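Local coordinates for protein serine protease inhibitor (Thermoanaerobacter tengcongensis, PDB 2PEF) that probably inhibits serine-type endopeptidases as a member of the serpin family, and is captured here in the latent state, at residues A[212-217]-A[223-228]; A[314-319]-A[351-356]; A[250-255]-A[359-364]. All coordinates share one frame; numbering follows the deposited sequence.

Contact 1 of 3, residues A[212-217]-A[223-228]; sequences GFVKPY and SFVAIL
The shortest bond between 212-217 and 223-228 runs from Phe224 N to Lys215 O, 2.7 Å and nearly straight at 174°. Lys215 N returns it to Phe224 O, and Phe213 and Ala226 exchange a second reciprocal pair, in which Ala226 N meets Phe213 O at 3.0 Å. Between and beyond these hydrogen-bonded pairs lie the non-hydrogen-bonded pairs Gly212-Ile227, Val214-Val225 and Pro216-Ser223. Glycine suits the first, for Ala226 O approaches Gly212 CA to 3.1 Å in a CA-H...O contact. Proline suits the last, a position that gives no N-H to this partner strand. With CG held between backbone N and carbonyl carbon (chi1 63°), the Phe213 ring folds over Ala226, whose small CB lies 3.9 Å from the ring centroid in a CH-pi contact. Tyr217 sets its ring beside the Ser223-Phe224 backbone and brings OH within 3.3 Å of Phe224 CD1; that hydroxyl is hydrogen-bonded to Thr323. Lys215 reaches away to a salt bridge with Glu201. On the other face of the strands, Val214 CG1 packs on Ser223 CB at 3.6 Å. The whole forms an antiparallel beta hairpin within sheet B of the serpin fold.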
loop_
_atom_site.group_PDB
_atom_site.type_symbol
_atom_site.label_atom_id
_atom_site.label_comp_id
_atom_site.label_asym_id
_atom_site.label_seq_id
_atom_site.Cartn_x
_atom_site.Cartn_y
_atom_site.Cartn_z
ATOM N N GLY A 212 -20.064 -0.266 10.421
ATOM C CA GLY A 212 -19.320 -1.216 9.605
ATOM C C GLY A 212 -19.076 -2.512 10.333
ATOM O O GLY A 212 -19.683 -2.771 11.370
ATOM N N PHE A 213 -18.168 -3.312 9.784
ATOM C CA PHE A 213 -17.853 -4.624 10.336
ATOM C C PHE A 213 -16.416 -5.039 10.033
ATOM O O PHE A 213 -15.729 -4.433 9.197
ATOM C CB PHE A 213 -18.828 -5.679 9.794
ATOM C CG PHE A 213 -18.757 -5.867 8.297
ATOM C CD1 PHE A 213 -17.820 -6.733 7.732
ATOM C CD2 PHE A 213 -19.638 -5.188 7.452
ATOM C CE1 PHE A 213 -17.751 -6.914 6.355
ATOM C CE2 PHE A 213 -19.576 -5.364 6.066
ATOM C CZ PHE A 213 -18.632 -6.222 5.520
ATOM N N VAL A 214 -15.974 -6.082 10.728
ATOM C CA VAL A 214 -14.673 -6.692 10.491
ATOM C C VAL A 214 -14.920 -8.173 10.190
ATOM O O VAL A 214 -15.606 -8.869 10.951
ATOM C CB VAL A 214 -13.734 -6.526 11.710
ATOM C CG1 VAL A 214 -12.322 -7.029 11.398
ATOM C CG2 VAL A 214 -13.687 -5.075 12.174
ATOM N N LYS A 215 -14.403 -8.627 9.053
ATOM C CA LYS A 215 -14.559 -10.014 8.616
ATOM C C LYS A 215 -13.196 -10.685 8.511
ATOM O O LYS A 215 -12.322 -10.192 7.797
ATOM C CB LYS A 215 -15.293 -10.079 7.273
ATOM C CG LYS A 215 -15.400 -11.485 6.688
ATOM C CD LYS A 215 -16.275 -11.523 5.430
ATOM C CE LYS A 215 -16.541 -12.966 4.981
ATOM N NZ LYS A 215 -17.157 -13.815 6.050
ATOM N N PRO A 216 -13.008 -11.816 9.218
ATOM C CA PRO A 216 -11.707 -12.487 9.242
ATOM C C PRO A 216 -11.394 -13.348 8.013
ATOM O O PRO A 216 -12.288 -13.986 7.444
ATOM C CB PRO A 216 -11.814 -13.387 10.470
ATOM C CG PRO A 216 -13.270 -13.733 10.546
ATOM C CD PRO A 216 -14.005 -12.513 10.059
ATOM N N TYR A 217 -10.127 -13.345 7.605
ATOM C CA TYR A 217 -9.625 -14.334 6.655
ATOM C C TYR A 217 -9.217 -15.593 7.408
ATOM O O TYR A 217 -8.998 -15.565 8.626
ATOM C CB TYR A 217 -8.448 -13.782 5.844
ATOM C CG TYR A 217 -8.838 -12.628 4.953
ATOM C CD1 TYR A 217 -8.590 -11.314 5.345
ATOM C CD2 TYR A 217 -9.484 -12.847 3.728
ATOM C CE1 TYR A 217 -8.955 -10.242 4.537
ATOM C CE2 TYR A 217 -9.854 -11.782 2.909
ATOM C CZ TYR A 217 -9.594 -10.480 3.330
ATOM O OH TYR A 217 -9.949 -9.414 2.546
ATOM N N SER A 223 -7.692 -9.525 8.484
ATOM C CA SER A 223 -9.124 -9.301 8.392
ATOM C C SER A 223 -9.442 -8.180 7.413
ATOM O O SER A 223 -8.571 -7.392 7.040
ATOM C CB SER A 223 -9.724 -8.980 9.764
ATOM O OG SER A 223 -9.625 -10.097 10.631
ATOM N N PHE A 224 -10.701 -8.140 7.001
ATOM C CA PHE A 224 -11.204 -7.121 6.107
ATOM C C PHE A 224 -12.087 -6.187 6.926
ATOM O O PHE A 224 -13.059 -6.625 7.547
ATOM C CB PHE A 224 -12.010 -7.782 4.979
ATOM C CG PHE A 224 -12.465 -6.831 3.908
ATOM C CD1 PHE A 224 -11.680 -6.609 2.778
ATOM C CD2 PHE A 224 -13.692 -6.180 4.008
ATOM C CE1 PHE A 224 -12.096 -5.739 1.774
ATOM C CE2 PHE A 224 -14.112 -5.303 3.006
ATOM C CZ PHE A 224 -13.316 -5.092 1.888
ATOM N N VAL A 225 -11.721 -4.907 6.935
ATOM C CA VAL A 225 -12.485 -3.873 7.625
ATOM C C VAL A 225 -13.329 -3.116 6.600
ATOM O O VAL A 225 -12.800 -2.670 5.582
ATOM C CB VAL A 225 -11.525 -2.896 8.357
ATOM C CG1 VAL A 225 -12.279 -1.688 8.925
ATOM C CG2 VAL A 225 -10.763 -3.628 9.454
ATOM N N ALA A 226 -14.633 -2.987 6.864
ATOM C CA ALA A 226 -15.539 -2.212 6.007
ATOM C C ALA A 226 -16.178 -1.106 6.830
ATOM O O ALA A 226 -16.702 -1.370 7.910
ATOM C CB ALA A 226 -16.613 -3.108 5.400
ATOM N N ILE A 227 -16.118 0.130 6.330
ATOM C CA ILE A 227 -16.631 1.289 7.061
ATOM C C ILE A 227 -17.579 2.078 6.171
ATOM O O ILE A 227 -17.209 2.477 5.073
ATOM C CB ILE A 227 -15.485 2.212 7.546
ATOM C CG1 ILE A 227 -14.527 1.447 8.461
ATOM C CG2 ILE A 227 -16.048 3.459 8.255
ATOM C CD1 ILE A 227 -13.221 2.161 8.699
ATOM N N LEU A 228 -18.803 2.287 6.648
ATOM C CA LEU A 228 -19.823 2.961 5.862
ATOM C C LEU A 228 -20.219 4.301 6.484
ATOM O O LEU A 228 -20.961 4.332 7.465
ATOM C CB LEU A 228 -21.062 2.066 5.725
ATOM C CG LEU A 228 -22.223 2.572 4.865
ATOM C CD1 LEU A 228 -21.911 2.399 3.382
ATOM C CD2 LEU A 228 -23.493 1.825 5.240
#

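Contact 2 of 3, residues A[314-319]-A[351-356]; sequences TFISVD and FIFAII
The Phe353 ring meets Ile316 obliquely: Ile316 CD1 lies 3.5 Å from Phe353 CE1 and 3.9 Å from Phe353 CZ. Elsewhere the ring has aromatic company, Phe224 nearly parallel to it, with planes about 10° apart, and Phe266 inclined at about 50°. Ile355, two residues along the same strand, points the same way and adds its own methyl, with Ile355 CD1 4.1 Å from Ile316 CD1. One methyl end therefore touches both a ring and a branched aliphatic chain. Ile316 reaches this place because CG1 stands anti to the backbone N (chi1 -172°) and the chain runs on extended to CD1, while Phe353 comes from the opposite direction. Two conformers of Ile316 were modelled, so these details belong to one of them and the exact closeness is less certain than the general packing. The backbones stay well separated, 10.5 Å between Ile316 CA and Ile355 CA, and no hydrogen bond crosses; dispersion and the burial of apolar groups must do the work. Isoleucine and phenylalanine suit such a buried seam, being long enough to span the two packed sheets of the serpin fold without polar atoms needing partners. Strand 310-318 lies in sheet A between 255-273 and 322-331, the latter consistent with the inserted reactive-centre loop and touching Ile316 and Ile355 through Thr323; strand 345-357 runs in sheet B between 222-229 and 362-372.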
loop_
_atom_site.group_PDB
_atom_site.type_symbol
_atom_site.label_atom_id
_atom_site.label_comp_id
_atom_site.label_asym_id
_atom_site.label_seq_id
_atom_site.Cartn_x
_atom_site.Cartn_y
_atom_site.Cartn_z
ATOM N N THR A 314 -1.714 -0.302 -7.563
ATOM C CA THR A 314 -2.375 -1.312 -6.750
ATOM C C THR A 314 -3.474 -2.026 -7.520
ATOM O O THR A 314 -3.962 -1.530 -8.535
ATOM C CB THR A 314 -2.995 -0.710 -5.486
ATOM O OG1 THR A 314 -3.887 0.345 -5.865
ATOM C CG2 THR A 314 -1.916 -0.161 -4.554
ATOM N N PHE A 315 -3.854 -3.192 -7.007
ATOM C CA PHE A 315 -4.914 -4.011 -7.572
ATOM C C PHE A 315 -5.594 -4.752 -6.429
ATOM O O PHE A 315 -4.935 -5.157 -5.472
ATOM C CB PHE A 315 -4.329 -5.023 -8.567
ATOM C CG PHE A 315 -5.284 -6.116 -8.954
ATOM C CD1 PHE A 315 -6.138 -5.965 -10.044
ATOM C CD2 PHE A 315 -5.336 -7.301 -8.223
ATOM C CE1 PHE A 315 -7.028 -6.975 -10.396
ATOM C CE2 PHE A 315 -6.223 -8.321 -8.571
ATOM C CZ PHE A 315 -7.071 -8.155 -9.658
ATOM N N ILE A 316 -6.913 -4.909 -6.533
ATOM C CA ILE A 316 -7.674 -5.720 -5.584
ATOM C C ILE A 316 -8.808 -6.459 -6.287
ATOM O O ILE A 316 -9.418 -5.939 -7.229
ATOM C CB ILE A 316 -8.245 -4.881 -4.400
ATOM C CG1 ILE A 316 -8.862 -5.802 -3.336
ATOM C CG2 ILE A 316 -9.253 -3.829 -4.903
ATOM C CD1 ILE A 316 -8.954 -5.197 -1.959
ATOM N N SER A 317 -9.079 -7.676 -5.828
ATOM C CA SER A 317 -10.258 -8.408 -6.249
ATOM C C SER A 317 -10.844 -9.090 -5.019
ATOM O O SER A 317 -10.170 -9.884 -4.366
ATOM C CB SER A 317 -9.923 -9.433 -7.335
ATOM O OG SER A 317 -11.095 -10.071 -7.818
ATOM N N VAL A 318 -12.087 -8.749 -4.705
ATOM C CA VAL A 318 -12.830 -9.350 -3.598
ATOM C C VAL A 318 -13.957 -10.201 -4.179
ATOM O O VAL A 318 -14.763 -9.714 -4.968
ATOM C CB VAL A 318 -13.412 -8.264 -2.660
ATOM C CG1 VAL A 318 -14.413 -8.855 -1.672
ATOM C CG2 VAL A 318 -12.291 -7.540 -1.915
ATOM N N ASP A 319 -14.004 -11.473 -3.796
ATOM C CA ASP A 319 -15.058 -12.361 -4.275
ATOM C C ASP A 319 -15.552 -13.325 -3.199
ATOM O O ASP A 319 -15.317 -13.108 -2.006
ATOM C CB ASP A 319 -14.618 -13.115 -5.546
ATOM C CG ASP A 319 -13.416 -14.032 -5.318
ATOM O OD1 ASP A 319 -13.065 -14.349 -4.155
ATOM O OD2 ASP A 319 -12.813 -14.439 -6.328
ATOM N N PHE A 351 -18.078 3.098 0.480
ATOM C CA PHE A 351 -17.454 2.665 1.719
ATOM C C PHE A 351 -15.937 2.664 1.666
ATOM O O PHE A 351 -15.343 2.639 0.593
ATOM C CB PHE A 351 -17.987 1.291 2.154
ATOM C CG PHE A 351 -17.694 0.177 1.187
ATOM C CD1 PHE A 351 -16.541 -0.599 1.325
ATOM C CD2 PHE A 351 -18.582 -0.125 0.160
ATOM C CE1 PHE A 351 -16.273 -1.642 0.444
ATOM C CE2 PHE A 351 -18.320 -1.166 -0.727
ATOM C CZ PHE A 351 -17.166 -1.929 -0.580
ATOM N N ILE A 352 -15.338 2.705 2.851
ATOM C CA ILE A 352 -13.895 2.644 3.025
ATOM C C ILE A 352 -13.597 1.228 3.484
ATOM O O ILE A 352 -14.390 0.631 4.207
ATOM C CB ILE A 352 -13.416 3.687 4.086
ATOM C CG1 ILE A 352 -13.526 5.117 3.541
ATOM C CG2 ILE A 352 -11.969 3.432 4.539
ATOM C CD1 ILE A 352 -14.902 5.731 3.641
ATOM N N PHE A 353 -12.478 0.669 3.043
ATOM C CA PHE A 353 -12.091 -0.651 3.522
ATOM C C PHE A 353 -10.598 -0.718 3.781
ATOM O O PHE A 353 -9.828 0.115 3.289
ATOM C CB PHE A 353 -12.514 -1.746 2.534
ATOM C CG PHE A 353 -11.756 -1.711 1.247
ATOM C CD1 PHE A 353 -10.560 -2.410 1.107
ATOM C CD2 PHE A 353 -12.237 -0.979 0.175
ATOM C CE1 PHE A 353 -9.848 -2.363 -0.085
ATOM C CE2 PHE A 353 -11.530 -0.922 -1.021
ATOM C CZ PHE A 353 -10.335 -1.621 -1.154
ATOM N N ALA A 354 -10.204 -1.726 4.553
ATOM C CA ALA A 354 -8.805 -2.003 4.794
ATOM C C ALA A 354 -8.613 -3.500 4.953
ATOM O O ALA A 354 -9.509 -4.206 5.420
ATOM C CB ALA A 354 -8.320 -1.277 6.019
ATOM N N ILE A 355 -7.449 -3.971 4.522
ATOM C CA ILE A 355 -6.979 -5.304 4.851
ATOM C C ILE A 355 -5.974 -5.096 5.979
ATOM O O ILE A 355 -4.948 -4.438 5.781
ATOM C CB ILE A 355 -6.316 -5.987 3.635
ATOM C CG1 ILE A 355 -7.347 -6.161 2.508
ATOM C CG2 ILE A 355 -5.681 -7.317 4.047
ATOM C CD1 ILE A 355 -6.750 -6.548 1.173
ATOM N N ILE A 356 -6.279 -5.636 7.160
ATOM C CA ILE A 356 -5.455 -5.385 8.346
ATOM C C ILE A 356 -4.696 -6.608 8.854
ATOM O O ILE A 356 -5.163 -7.745 8.759
ATOM C CB ILE A 356 -6.269 -4.743 9.529
ATOM C CG1 ILE A 356 -7.404 -5.663 10.000
ATOM C CG2 ILE A 356 -6.782 -3.353 9.148
ATOM C CD1 ILE A 356 -7.927 -5.369 11.411
#

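Contact 3 of 3, residues A[250-255]-A[359-364]; sequences LIKNAK and STNLPI
Asn361 lays a polar carboxamide against aliphatic groups, with no hydrogen bond to segment 250-255. Its OD1 lies 3.4 Å from Ile251 CG2, and its ND2 lies 3.6 Å from Lys252 CG, so both arms of the amide meet carbon. Ile251 and Asn361 run alongside each other in opposing senses, and Ile251 CD1 comes to 3.7 Å from the backbone Asn361 O. This carbonyl oxygen is buried by the contact and has no partner in the model. Asn361 itself takes the left-handed backbone conformation (phi 70°, psi 13°), one that asparagine tolerates better than most residues with side chains, and helps the chain turn between antiparallel strands 345-357 and 362-372, a hairpin of sheet B. An ST turn accompanies it, Leu362 N donating to Thr360 OG1 at 3.1 Å, and Asp357 holds the same hydroxyl from the preceding strand. On the helix side, Lys252 applies its methylene CG to the amide while its extended chain carries NZ to Tyr11 OH. Ile251 also packs on Ile356, placing the end of helix 244-252 over strand 345-357. Shape rather than polar pairing therefore joins helix and turn here, and the unpaired carbonyl probably adds some cost to the packing.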
loop_
_atom_site.group_PDB
_atom_site.type_symbol
_atom_site.label_atom_id
_atom_site.label_comp_id
_atom_site.label_asym_id
_atom_site.label_seq_id
_atom_site.Cartn_x
_atom_site.Cartn_y
_atom_site.Cartn_z
ATOM N N LEU A 250 -10.870 2.528 16.182
ATOM C CA LEU A 250 -12.154 2.065 15.666
ATOM C C LEU A 250 -12.195 0.539 15.517
ATOM O O LEU A 250 -13.253 -0.072 15.680
ATOM C CB LEU A 250 -12.551 2.796 14.374
ATOM C CG LEU A 250 -11.817 2.562 13.051
ATOM C CD1 LEU A 250 -12.381 1.350 12.318
ATOM C CD2 LEU A 250 -11.934 3.798 12.171
ATOM N N ILE A 251 -11.039 -0.064 15.237
ATOM C CA ILE A 251 -10.917 -1.520 15.169
ATOM C C ILE A 251 -10.909 -2.115 16.578
ATOM O O ILE A 251 -11.626 -3.083 16.854
ATOM C CB ILE A 251 -9.645 -1.967 14.393
ATOM C CG1 ILE A 251 -9.728 -1.551 12.922
ATOM C CG2 ILE A 251 -9.439 -3.479 14.508
ATOM C CD1 ILE A 251 -8.382 -1.514 12.214
ATOM N N LYS A 252 -10.094 -1.533 17.461
ATOM C CA LYS A 252 -10.023 -1.948 18.863
ATOM C C LYS A 252 -11.382 -1.837 19.555
ATOM O O LYS A 252 -11.726 -2.668 20.397
ATOM C CB LYS A 252 -8.991 -1.110 19.624
ATOM C CG LYS A 252 -7.550 -1.495 19.362
ATOM C CD LYS A 252 -6.615 -0.731 20.287
ATOM C CE LYS A 252 -5.192 -1.248 20.179
ATOM N NZ LYS A 252 -4.258 -0.474 21.043
ATOM N N ASN A 253 -12.149 -0.813 19.192
ATOM C CA ASN A 253 -13.424 -0.543 19.852
ATOM C C ASN A 253 -14.625 -1.231 19.204
ATOM O O ASN A 253 -15.764 -1.044 19.647
ATOM C CB ASN A 253 -13.659 0.968 19.992
ATOM C CG ASN A 253 -12.658 1.636 20.933
ATOM O OD1 ASN A 253 -12.286 2.796 20.736
ATOM N ND2 ASN A 253 -12.210 0.905 21.952
ATOM N N ALA A 254 -14.365 -2.034 18.173
ATOM C CA ALA A 254 -15.413 -2.816 17.515
ATOM C C ALA A 254 -16.078 -3.729 18.538
ATOM O O ALA A 254 -15.394 -4.390 19.328
ATOM C CB ALA A 254 -14.839 -3.624 16.370
ATOM N N LYS A 255 -17.408 -3.733 18.534
ATOM C CA LYS A 255 -18.186 -4.493 19.506
ATOM C C LYS A 255 -18.374 -5.932 19.060
ATOM O O LYS A 255 -18.639 -6.201 17.885
ATOM C CB LYS A 255 -19.547 -3.835 19.758
ATOM C CG LYS A 255 -19.510 -2.683 20.761
ATOM N N SER A 359 -2.355 -8.638 14.265
ATOM C CA SER A 359 -1.399 -8.527 15.374
ATOM C C SER A 359 -1.131 -7.075 15.776
ATOM O O SER A 359 -0.680 -6.811 16.894
ATOM C CB SER A 359 -0.083 -9.244 15.047
ATOM O OG SER A 359 0.693 -8.504 14.116
ATOM N N THR A 360 -1.411 -6.139 14.868
ATOM C CA THR A 360 -1.098 -4.720 15.085
ATOM C C THR A 360 -2.274 -3.788 14.781
ATOM O O THR A 360 -2.294 -2.645 15.240
ATOM C CB THR A 360 0.082 -4.259 14.199
ATOM O OG1 THR A 360 -0.272 -4.428 12.821
ATOM C CG2 THR A 360 1.359 -5.039 14.509
ATOM N N ASN A 361 -3.236 -4.283 14.001
ATOM C CA ASN A 361 -4.331 -3.479 13.437
ATOM C C ASN A 361 -3.892 -2.494 12.343
ATOM O O ASN A 361 -4.663 -1.629 11.924
ATOM C CB ASN A 361 -5.155 -2.792 14.529
ATOM C CG ASN A 361 -6.005 -3.768 15.305
ATOM O OD1 ASN A 361 -6.346 -4.840 14.806
ATOM N ND2 ASN A 361 -6.354 -3.408 16.535
ATOM N N LEU A 362 -2.662 -2.661 11.855
ATOM C CA LEU A 362 -2.139 -1.830 10.772
ATOM C C LEU A 362 -2.719 -2.214 9.411
ATOM O O LEU A 362 -2.859 -3.398 9.109
ATOM C CB LEU A 362 -0.610 -1.910 10.725
ATOM C CG LEU A 362 0.139 -1.209 11.861
ATOM C CD1 LEU A 362 1.614 -1.593 11.846
ATOM C CD2 LEU A 362 -0.022 0.303 11.775
ATOM N N PRO A 363 -3.057 -1.209 8.583
ATOM C CA PRO A 363 -3.620 -1.502 7.265
ATOM C C PRO A 363 -2.562 -1.841 6.213
ATOM O O PRO A 363 -1.791 -0.968 5.793
ATOM C CB PRO A 363 -4.341 -0.205 6.905
ATOM C CG PRO A 363 -3.550 0.865 7.583
ATOM C CD PRO A 363 -2.961 0.244 8.833
ATOM N N ILE A 364 -2.536 -3.104 5.796
ATOM C CA ILE A 364 -1.681 -3.536 4.688
ATOM C C ILE A 364 -2.144 -2.868 3.394
ATOM O O ILE A 364 -1.327 -2.374 2.620
ATOM C CB ILE A 364 -1.679 -5.086 4.524
ATOM C CG1 ILE A 364 -1.337 -5.788 5.849
ATOM C CG2 ILE A 364 -0.755 -5.529 3.382
ATOM C CD1 ILE A 364 0.066 -5.521 6.386
#

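Contacts 1 and 2 are buried, whereas contact 3 lies partly at the surface, where an exposed lysine takes part. Contact 1 alone is knit by backbone hydrogen bonds, as befits neighbouring strands. Contact 2 is purely apolar and joins strands from facing layers, and contact 3 sets an amide against a helix end. Strands 222-229 and 345-357 are neighbours, so Val225 N and Ala354 O tie contact 1 to contact 2. Strands 345-357 and 362-372 are consecutive and paired, and Ile364 N with Ile355 O ties contact 2 to contact 3. Ile251 of contact 3 packs against Val225, so the helix lies over the sheet to which contact 1 belongs.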